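Local coordinates for protein aldehyde dehydrogenase (PDB 5KF0) that probably oxidises aldehydes to carboxylic acids using a nicotinamide dinucleotide cofactor, and binds NADPH, at residues A[261-266]-A[296-301]; A[284-289]-A[391-396]; A[18-23]-A[209-214]. All blocks are in the same frame, centred on the assembly; numbering follows the deposited sequence. Where two conformers were deposited one is given.

Contact 1 of 3, residues A[261-266]-A[296-301]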
loop_
_atom_site.group_PDB
_atom_site.type_symbol
_atom_site.label_atom_id
_atom_site.label_comp_id
_atom_site.label_asym_id
_atom_site.label_seq_id
_atom_site.Cartn_x
_atom_site.Cartn_y
_atom_site.Cartn_z
ATOM N N ASN A 261 25.295 13.818 -16.781
ATOM C CA ASN A 261 25.304 14.620 -18.006
ATOM C C ASN A 261 23.964 14.427 -18.719
ATOM O O ASN A 261 23.898 13.819 -19.795
ATOM C CB ASN A 261 26.514 14.239 -18.922
ATOM C CG ASN A 261 26.513 12.770 -19.329
ATOM O OD1 ASN A 261 25.843 11.926 -18.717
ATOM N ND2 ASN A 261 27.259 12.461 -20.390
ATOM N N ALA A 262 22.901 14.978 -18.131
ATOM C CA ALA A 262 21.543 14.605 -18.516
ATOM C C ALA A 262 21.228 14.966 -19.964
ATOM O O ALA A 262 21.651 16.009 -20.475
ATOM C CB ALA A 262 20.529 15.271 -17.581
ATOM N N ALA A 263 20.459 14.091 -20.617
ATOM C CA ALA A 263 20.070 14.240 -22.012
ATOM C C ALA A 263 18.569 14.482 -22.159
ATOM O O ALA A 263 17.754 13.972 -21.379
ATOM C CB ALA A 263 20.443 12.991 -22.825
ATOM N N ALA A 264 18.213 15.229 -23.208
ATOM C CA ALA A 264 16.828 15.369 -23.646
ATOM C C ALA A 264 16.719 14.914 -25.094
ATOM O O ALA A 264 17.540 15.311 -25.930
ATOM C CB ALA A 264 16.352 16.819 -23.530
ATOM N N ILE A 265 15.714 14.086 -25.388
ATOM C CA ILE A 265 15.426 13.623 -26.745
ATOM C C ILE A 265 14.233 14.396 -27.282
ATOM O O ILE A 265 13.216 14.529 -26.588
ATOM C CB ILE A 265 15.121 12.114 -26.762
ATOM C CG1 ILE A 265 16.367 11.313 -26.393
ATOM C CG2 ILE A 265 14.585 11.693 -28.141
ATOM C CD1 ILE A 265 16.076 9.835 -26.144
ATOM N N VAL A 266 14.343 14.889 -28.519
ATOM C CA VAL A 266 13.233 15.534 -29.224
ATOM C C VAL A 266 12.819 14.611 -30.365
ATOM O O VAL A 266 13.566 14.435 -31.337
ATOM C CB VAL A 266 13.614 16.923 -29.751
ATOM C CG1 VAL A 266 12.413 17.561 -30.461
ATOM C CG2 VAL A 266 14.128 17.812 -28.602
ATOM N N VAL A 296 20.229 20.169 -18.426
ATOM C CA VAL A 296 20.341 19.582 -19.759
ATOM C C VAL A 296 21.734 19.847 -20.306
ATOM O O VAL A 296 22.121 20.998 -20.534
ATOM C CB VAL A 296 19.264 20.138 -20.694
ATOM C CG1 VAL A 296 19.530 19.707 -22.155
ATOM C CG2 VAL A 296 17.869 19.684 -20.218
ATOM N N GLN A 297 22.482 18.773 -20.561
ATOM C CA GLN A 297 23.805 18.871 -21.157
ATOM C C GLN A 297 23.850 18.377 -22.592
ATOM O O GLN A 297 24.636 18.892 -23.385
ATOM C CB GLN A 297 24.822 18.086 -20.316
ATOM C CG GLN A 297 26.297 18.278 -20.725
ATOM C CD GLN A 297 27.241 17.621 -19.723
ATOM O OE1 GLN A 297 26.983 17.625 -18.517
ATOM N NE2 GLN A 297 28.342 17.070 -20.215
ATOM N N ARG A 298 23.005 17.408 -22.948
ATOM C CA ARG A 298 23.016 16.795 -24.270
ATOM C C ARG A 298 21.605 16.842 -24.828
ATOM O O ARG A 298 20.646 16.516 -24.125
ATOM C CB ARG A 298 23.510 15.342 -24.202
ATOM C CG ARG A 298 24.913 15.197 -23.621
ATOM C CD ARG A 298 25.346 13.728 -23.572
ATOM N NE ARG A 298 24.646 12.990 -22.516
ATOM C CZ ARG A 298 24.280 11.717 -22.599
ATOM N NH1 ARG A 298 24.514 11.014 -23.714
ATOM N NH2 ARG A 298 23.649 11.153 -21.569
ATOM N N ILE A 299 21.480 17.253 -26.086
ATOM C CA ILE A 299 20.184 17.416 -26.729
ATOM C C ILE A 299 20.203 16.603 -28.018
ATOM O O ILE A 299 20.956 16.924 -28.943
ATOM C CB ILE A 299 19.875 18.892 -27.020
ATOM C CG1 ILE A 299 19.881 19.713 -25.718
ATOM C CG2 ILE A 299 18.539 19.017 -27.741
ATOM C CD1 ILE A 299 19.850 21.223 -25.976
ATOM N N LEU A 300 19.374 15.563 -28.086
ATOM C CA LEU A 300 19.316 14.667 -29.241
ATOM C C LEU A 300 18.017 14.935 -29.990
ATOM O O LEU A 300 16.931 14.767 -29.425
ATOM C CB LEU A 300 19.397 13.204 -28.794
ATOM C CG LEU A 300 20.688 12.797 -28.080
ATOM C CD1 LEU A 300 20.573 12.981 -26.548
ATOM C CD2 LEU A 300 21.059 11.371 -28.416
ATOM N N VAL A 301 18.127 15.351 -31.253
ATOM C CA VAL A 301 16.983 15.852 -32.009
ATOM C C VAL A 301 16.797 15.036 -33.283
ATOM O O VAL A 301 17.760 14.804 -34.029
ATOM C CB VAL A 301 17.158 17.340 -32.341
ATOM C CG1 VAL A 301 15.980 17.851 -33.108
ATOM C CG2 VAL A 301 17.378 18.140 -31.049
HETATM O O HOH W 1 23.128 11.127 -18.252
#

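Contact 2 of 3, residues A[284-289]-A[391-396]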
loop_
_atom_site.group_PDB
_atom_site.type_symbol
_atom_site.label_atom_id
_atom_site.label_comp_id
_atom_site.label_asym_id
_atom_site.label_seq_id
_atom_site.Cartn_x
_atom_site.Cartn_y
_atom_site.Cartn_z
ATOM N N GLY A 284 16.265 24.154 -19.183
ATOM C CA GLY A 284 16.993 23.054 -18.572
ATOM C C GLY A 284 18.497 23.186 -18.717
ATOM O O GLY A 284 19.251 22.837 -17.803
ATOM N N ALA A 285 18.956 23.696 -19.862
ATOM C CA ALA A 285 20.388 23.821 -20.097
ATOM C C ALA A 285 21.005 24.978 -19.323
ATOM O O ALA A 285 22.157 24.883 -18.881
ATOM C CB ALA A 285 20.653 24.011 -21.591
ATOM N N TYR A 286 20.269 26.070 -19.143
ATOM C CA TYR A 286 20.889 27.301 -18.688
ATOM C C TYR A 286 20.335 27.841 -17.379
ATOM O O TYR A 286 20.909 28.803 -16.851
ATOM C CB TYR A 286 20.794 28.373 -19.792
ATOM C CG TYR A 286 21.359 27.854 -21.103
ATOM C CD1 TYR A 286 22.678 27.392 -21.179
ATOM C CD2 TYR A 286 20.564 27.767 -22.243
ATOM C CE1 TYR A 286 23.196 26.874 -22.373
ATOM C CE2 TYR A 286 21.081 27.266 -23.440
ATOM C CZ TYR A 286 22.392 26.824 -23.496
ATOM O OH TYR A 286 22.882 26.319 -24.684
ATOM N N TYR A 287 19.279 27.232 -16.811
ATOM C CA TYR A 287 18.816 27.612 -15.477
ATOM C C TYR A 287 19.969 27.530 -14.492
ATOM O O TYR A 287 20.708 26.542 -14.466
ATOM C CB TYR A 287 17.668 26.695 -15.020
ATOM C CG TYR A 287 17.351 26.736 -13.530
ATOM C CD1 TYR A 287 17.977 25.869 -12.637
ATOM C CD2 TYR A 287 16.422 27.629 -13.023
ATOM C CE1 TYR A 287 17.694 25.907 -11.280
ATOM C CE2 TYR A 287 16.127 27.669 -11.661
ATOM C CZ TYR A 287 16.765 26.810 -10.797
ATOM O OH TYR A 287 16.472 26.848 -9.439
ATOM N N GLN A 288 20.115 28.580 -13.681
ATOM C CA GLN A 288 21.231 28.706 -12.739
ATOM C C GLN A 288 22.568 28.440 -13.430
ATOM O O GLN A 288 23.483 27.833 -12.862
ATOM C CB GLN A 288 21.044 27.798 -11.522
ATOM C CG GLN A 288 21.921 28.239 -10.358
ATOM C CD GLN A 288 21.619 27.511 -9.070
ATOM O OE1 GLN A 288 20.542 26.920 -8.915
ATOM N NE2 GLN A 288 22.569 27.548 -8.132
ATOM N N SER A 289 22.669 28.916 -14.672
ATOM C CA SER A 289 23.866 28.783 -15.502
ATOM C C SER A 289 24.312 27.329 -15.609
ATOM O O SER A 289 25.504 27.024 -15.624
ATOM C CB SER A 289 24.992 29.668 -14.974
ATOM O OG SER A 289 24.553 31.019 -14.911
ATOM N N PRO A 391 26.988 26.576 -18.159
ATOM C CA PRO A 391 25.965 26.966 -19.142
ATOM C C PRO A 391 26.336 26.571 -20.569
ATOM O O PRO A 391 26.371 27.399 -21.478
ATOM C CB PRO A 391 25.899 28.488 -18.951
ATOM C CG PRO A 391 27.291 28.864 -18.558
ATOM C CD PRO A 391 27.786 27.725 -17.690
ATOM N N VAL A 392 26.588 25.277 -20.766
ATOM C CA VAL A 392 26.944 24.719 -22.063
ATOM C C VAL A 392 26.049 23.522 -22.333
ATOM O O VAL A 392 25.826 22.693 -21.443
ATOM C CB VAL A 392 28.423 24.283 -22.107
ATOM C CG1 VAL A 392 28.753 23.635 -23.457
ATOM C CG2 VAL A 392 29.333 25.462 -21.820
ATOM N N ALA A 393 25.554 23.418 -23.561
ATOM C CA ALA A 393 24.825 22.243 -24.001
ATOM C C ALA A 393 25.309 21.855 -25.387
ATOM O O ALA A 393 25.804 22.688 -26.154
ATOM C CB ALA A 393 23.305 22.481 -24.012
ATOM N N ILE A 394 25.142 20.571 -25.691
ATOM C CA ILE A 394 25.576 20.019 -26.966
ATOM C C ILE A 394 24.350 19.514 -27.713
ATOM O O ILE A 394 23.441 18.904 -27.134
ATOM C CB ILE A 394 26.644 18.913 -26.803
ATOM C CG1 ILE A 394 26.055 17.624 -26.227
ATOM C CG2 ILE A 394 27.801 19.414 -25.947
ATOM C CD1 ILE A 394 25.733 16.578 -27.278
ATOM N N LEU A 395 24.326 19.798 -29.011
ATOM C CA LEU A 395 23.210 19.459 -29.884
ATOM C C LEU A 395 23.671 18.376 -30.850
ATOM O O LEU A 395 24.728 18.511 -31.477
ATOM C CB LEU A 395 22.734 20.699 -30.650
ATOM C CG LEU A 395 21.634 20.495 -31.687
ATOM C CD1 LEU A 395 20.353 20.101 -31.000
ATOM C CD2 LEU A 395 21.440 21.765 -32.513
ATOM N N GLU A 396 22.906 17.291 -30.946
ATOM C CA GLU A 396 23.257 16.213 -31.862
ATOM C C GLU A 396 21.983 15.651 -32.488
ATOM O O GLU A 396 20.863 15.934 -32.043
ATOM C CB GLU A 396 24.093 15.123 -31.157
ATOM C CG GLU A 396 23.502 14.584 -29.846
ATOM C CD GLU A 396 24.399 13.550 -29.149
ATOM O OE1 GLU A 396 25.350 13.032 -29.784
ATOM O OE2 GLU A 396 24.156 13.257 -27.956
#

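Contact 3 of 3, residues A[18-23]-A[209-214]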
loop_
_atom_site.group_PDB
_atom_site.type_symbol
_atom_site.label_atom_id
_atom_site.label_comp_id
_atom_site.label_asym_id
_atom_site.label_seq_id
_atom_site.Cartn_x
_atom_site.Cartn_y
_atom_site.Cartn_z
ATOM N N LEU A 18 25.034 24.009 17.637
ATOM C CA LEU A 18 25.523 22.806 18.295
ATOM C C LEU A 18 24.463 22.384 19.300
ATOM O O LEU A 18 24.178 23.125 20.252
ATOM C CB LEU A 18 26.871 23.069 18.977
ATOM C CG LEU A 18 27.439 21.964 19.865
ATOM C CD1 LEU A 18 27.701 20.738 19.045
ATOM C CD2 LEU A 18 28.723 22.438 20.560
ATOM N N ALA A 19 23.893 21.197 19.093
ATOM C CA ALA A 19 22.828 20.671 19.951
ATOM C C ALA A 19 21.740 21.720 20.176
ATOM O O ALA A 19 21.388 22.073 21.308
ATOM C CB ALA A 19 23.392 20.156 21.274
ATOM N N ASN A 20 21.233 22.241 19.067
ATOM C CA ASN A 20 20.082 23.121 18.935
ATOM C C ASN A 20 20.379 24.576 19.267
ATOM O O ASN A 20 19.458 25.381 19.156
ATOM C CB ASN A 20 18.880 22.721 19.813
ATOM C CG ASN A 20 18.444 21.272 19.636
ATOM O OD1 ASN A 20 19.259 20.360 19.447
ATOM N ND2 ASN A 20 17.134 21.051 19.738
ATOM N N GLU A 21 21.593 24.944 19.698
ATOM C CA GLU A 21 21.831 26.287 20.213
ATOM C C GLU A 21 22.968 26.984 19.473
ATOM O O GLU A 21 23.932 26.354 19.034
ATOM C CB GLU A 21 22.117 26.240 21.734
ATOM C CG GLU A 21 20.917 25.665 22.508
ATOM C CD GLU A 21 21.071 25.712 24.028
ATOM O OE1 GLU A 21 21.103 24.637 24.667
ATOM O OE2 GLU A 21 21.153 26.818 24.580
ATOM N N ALA A 22 22.843 28.306 19.355
ATOM C CA ALA A 22 23.818 29.103 18.614
ATOM C C ALA A 22 25.132 29.227 19.376
ATOM O O ALA A 22 25.144 29.502 20.582
ATOM C CB ALA A 22 23.262 30.497 18.347
ATOM N N VAL A 23 26.244 29.038 18.660
ATOM C CA VAL A 23 27.587 29.193 19.217
ATOM C C VAL A 23 28.378 30.109 18.291
ATOM O O VAL A 23 28.664 29.743 17.142
ATOM C CB VAL A 23 28.313 27.850 19.392
ATOM C CG1 VAL A 23 29.687 28.077 20.007
ATOM C CG2 VAL A 23 27.490 26.892 20.242
ATOM N N GLY A 209 20.127 18.290 21.279
ATOM C CA GLY A 209 20.825 17.288 20.506
ATOM C C GLY A 209 20.066 16.787 19.292
ATOM O O GLY A 209 20.625 16.003 18.513
ATOM N N ALA A 210 18.806 17.199 19.118
ATOM C CA ALA A 210 18.072 16.824 17.912
ATOM C C ALA A 210 18.785 17.289 16.653
ATOM O O ALA A 210 18.727 16.605 15.625
ATOM C CB ALA A 210 16.654 17.407 17.942
ATOM N N PHE A 211 19.461 18.434 16.698
ATOM C CA PHE A 211 20.141 18.877 15.490
ATOM C C PHE A 211 21.380 19.688 15.823
ATOM O O PHE A 211 21.460 20.351 16.861
ATOM C CB PHE A 211 19.205 19.695 14.589
ATOM C CG PHE A 211 18.904 21.077 15.104
ATOM C CD1 PHE A 211 19.639 22.164 14.661
ATOM C CD2 PHE A 211 17.864 21.292 16.008
ATOM C CE1 PHE A 211 19.359 23.445 15.122
ATOM C CE2 PHE A 211 17.565 22.578 16.469
ATOM C CZ PHE A 211 18.314 23.655 16.018
ATOM N N SER A 212 22.358 19.594 14.929
ATOM C CA SER A 212 23.460 20.533 14.833
ATOM C C SER A 212 23.640 20.881 13.365
ATOM O O SER A 212 23.437 20.035 12.490
ATOM C CB SER A 212 24.768 19.953 15.412
ATOM O OG SER A 212 24.652 19.731 16.815
ATOM N N VAL A 213 24.015 22.131 13.091
ATOM C CA VAL A 213 24.355 22.559 11.734
ATOM C C VAL A 213 25.742 23.189 11.830
ATOM O O VAL A 213 25.912 24.245 12.454
ATOM C CB VAL A 213 23.324 23.532 11.141
ATOM C CG1 VAL A 213 23.767 23.997 9.745
ATOM C CG2 VAL A 213 21.938 22.860 11.064
ATOM N N LEU A 214 26.734 22.528 11.244
ATOM C CA LEU A 214 28.142 22.841 11.488
ATOM C C LEU A 214 28.868 23.088 10.174
ATOM O O LEU A 214 29.173 22.119 9.448
ATOM C CB LEU A 214 28.824 21.704 12.249
ATOM C CG LEU A 214 28.262 21.336 13.621
ATOM C CD1 LEU A 214 29.075 20.194 14.216
ATOM C CD2 LEU A 214 28.272 22.533 14.554
#

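Contact 1 of 3, residues A[261-266]-A[296-301]
Two parallel strands meet here, A263 to V266 against R298 to V301, and ahead of them R298 reaches back to N261. Its chain bends at chi3 (-73°), which puts NE beside the backbone, and NE and NH2 both grip N261 O, side-on and in the guanidinium plane. The bond from R298 NE to N261 O is 2.9 Å; the one from NH2 is longer. N261 ND2 lies over one face of the guanidinium without bonding it, and A263 CB over the opposite one; the amide, 16° from parallel, is held by S411 OG at OD1 and by Y384 O at ND2. R407 O and V408 O take NH1 and NH2 of R298.

Helix 274-286 connects the strands, so this is a beta-alpha-beta crossover, with the strand axes 15° apart. At its start A262 O accepts from both Q297 N and R298 N; further on, V266 N reaches L300 O at 2.7 Å.

L300 CD1 packs 3.7 Å from A263 CB, against helix 401-409. On the other face V266 CG2 and V301 CG2 lie side by side at 4.1 Å, against L309. Q297 extends past N261, OE1 3.4 Å from N261 CB; its NE2 gives to K386 O and OE1 accepts from A388 N.

Contact 2 of 3, residues A[284-289]-A[391-396]
P391 O takes a backbone hydrogen bond from T372 of strand 368-375 and also receives the edge of the Y286 ring, whose CE1 comes to 3.3 Å from P391 O. The carbonyl lies close to the ring plane, and P391 CA sits at the same edge, in plane, so the proline meets the rim of the tyrosine and not its face. CD1 continues that rim contact, 4.1 Å from P391 CB.

The ring starts from a CG anti to the carbonyl carbon (chi1 -53°), and its far end is tied by OH to T372 O, which fixes the phenol beside the strand pair. A285 of the same helix end lays its CB over the centre of one ring face, 3.6 Å above the plane. That methyl also faces the strand: A285 CB and A393 CB are 3.9 Å apart, and Y286 OH stands at the same distance from A393 CB. The three groups thus pack round one another at the point where the last turn of helix 274-286 meets strand 392-398.

After Y286 the chain leaves the helix. Q288 and S289 both take positive phi, and the resulting turn sets S289 O against the proline ring, 3.2 Å from P391 CD. This is packing only, since P391 N has no hydrogen to give. The S289 hydroxyl, OG, bonds G333 O.

A helix end set against the parallel neighbours 298-302, 392-398 and 368-375 of a mixed sheet is consistent with the alpha/beta catalytic domain of aldehyde dehydrogenases, and the loop following S289 probably leads to the cysteine that is the nucleophile in the family.

Contact 3 of 3, residues A[18-23]-A[209-214]
A19 N gives S212 OG a nearly straight hydrogen bond, 2.8 Å from nitrogen to oxygen at 174°. Next to it N20 N donates to F211 O at 2.9 Å. The side chain of N20 adds to this: its OD1 accepts from G209 N, also at 2.9 Å, with that donor 48° out of the amide carbonyl plane, and more weakly from F211 N. N20 thus gives a bond through its backbone N and receives bonds at OD1, all with residues 209-211, and its ND2 makes a weak bond to P207 O.

N20 CA stands over one face of the F211 ring, toward its rim, in a CH-pi contact 3.8 Å from the ring centroid, while the amide, tilted 34° from the ring plane, brings N20 CG to 3.5 Å from F211 CE2. Alongside, A19 CB rests 3.8 Å from G209 N, and L18 CD1 leans on S212 OG.

A19 and N20 form the corner of a type I' beta turn, the two-residue loop of a beta hairpin whose arms are strands 13-18 and 21-23; the hairpin tip here docks on strand 211-213, outermost within this chain in the mostly parallel, Rossmann-like sheet of the nucleotide-binding domain.

Along the chain contact 3 closes first; contacts 1 and 2 follow and cross, their segments alternating. Those two lie 9 Å apart centre to centre: strands 298-302 and 392-398 are neighbours, and I299 N and I394 O, 2.8 Å apart, probably hydrogen-bond between them. Helix 274-286 links the strands of contact 1 and ends in contact 2, so both belong to one alpha/beta unit of the same sheet. Contact 3, its centre about 42 Å from that of contact 1, joins the hairpin 13-18/21-23 to the edge of another sheet. By family, contacts 1 and 2 lie in the catalytic domain and contact 3 in the nucleotide-binding domain, which probably hold the cofactor together; NADPH is about 9 Å from the Q297 side chain.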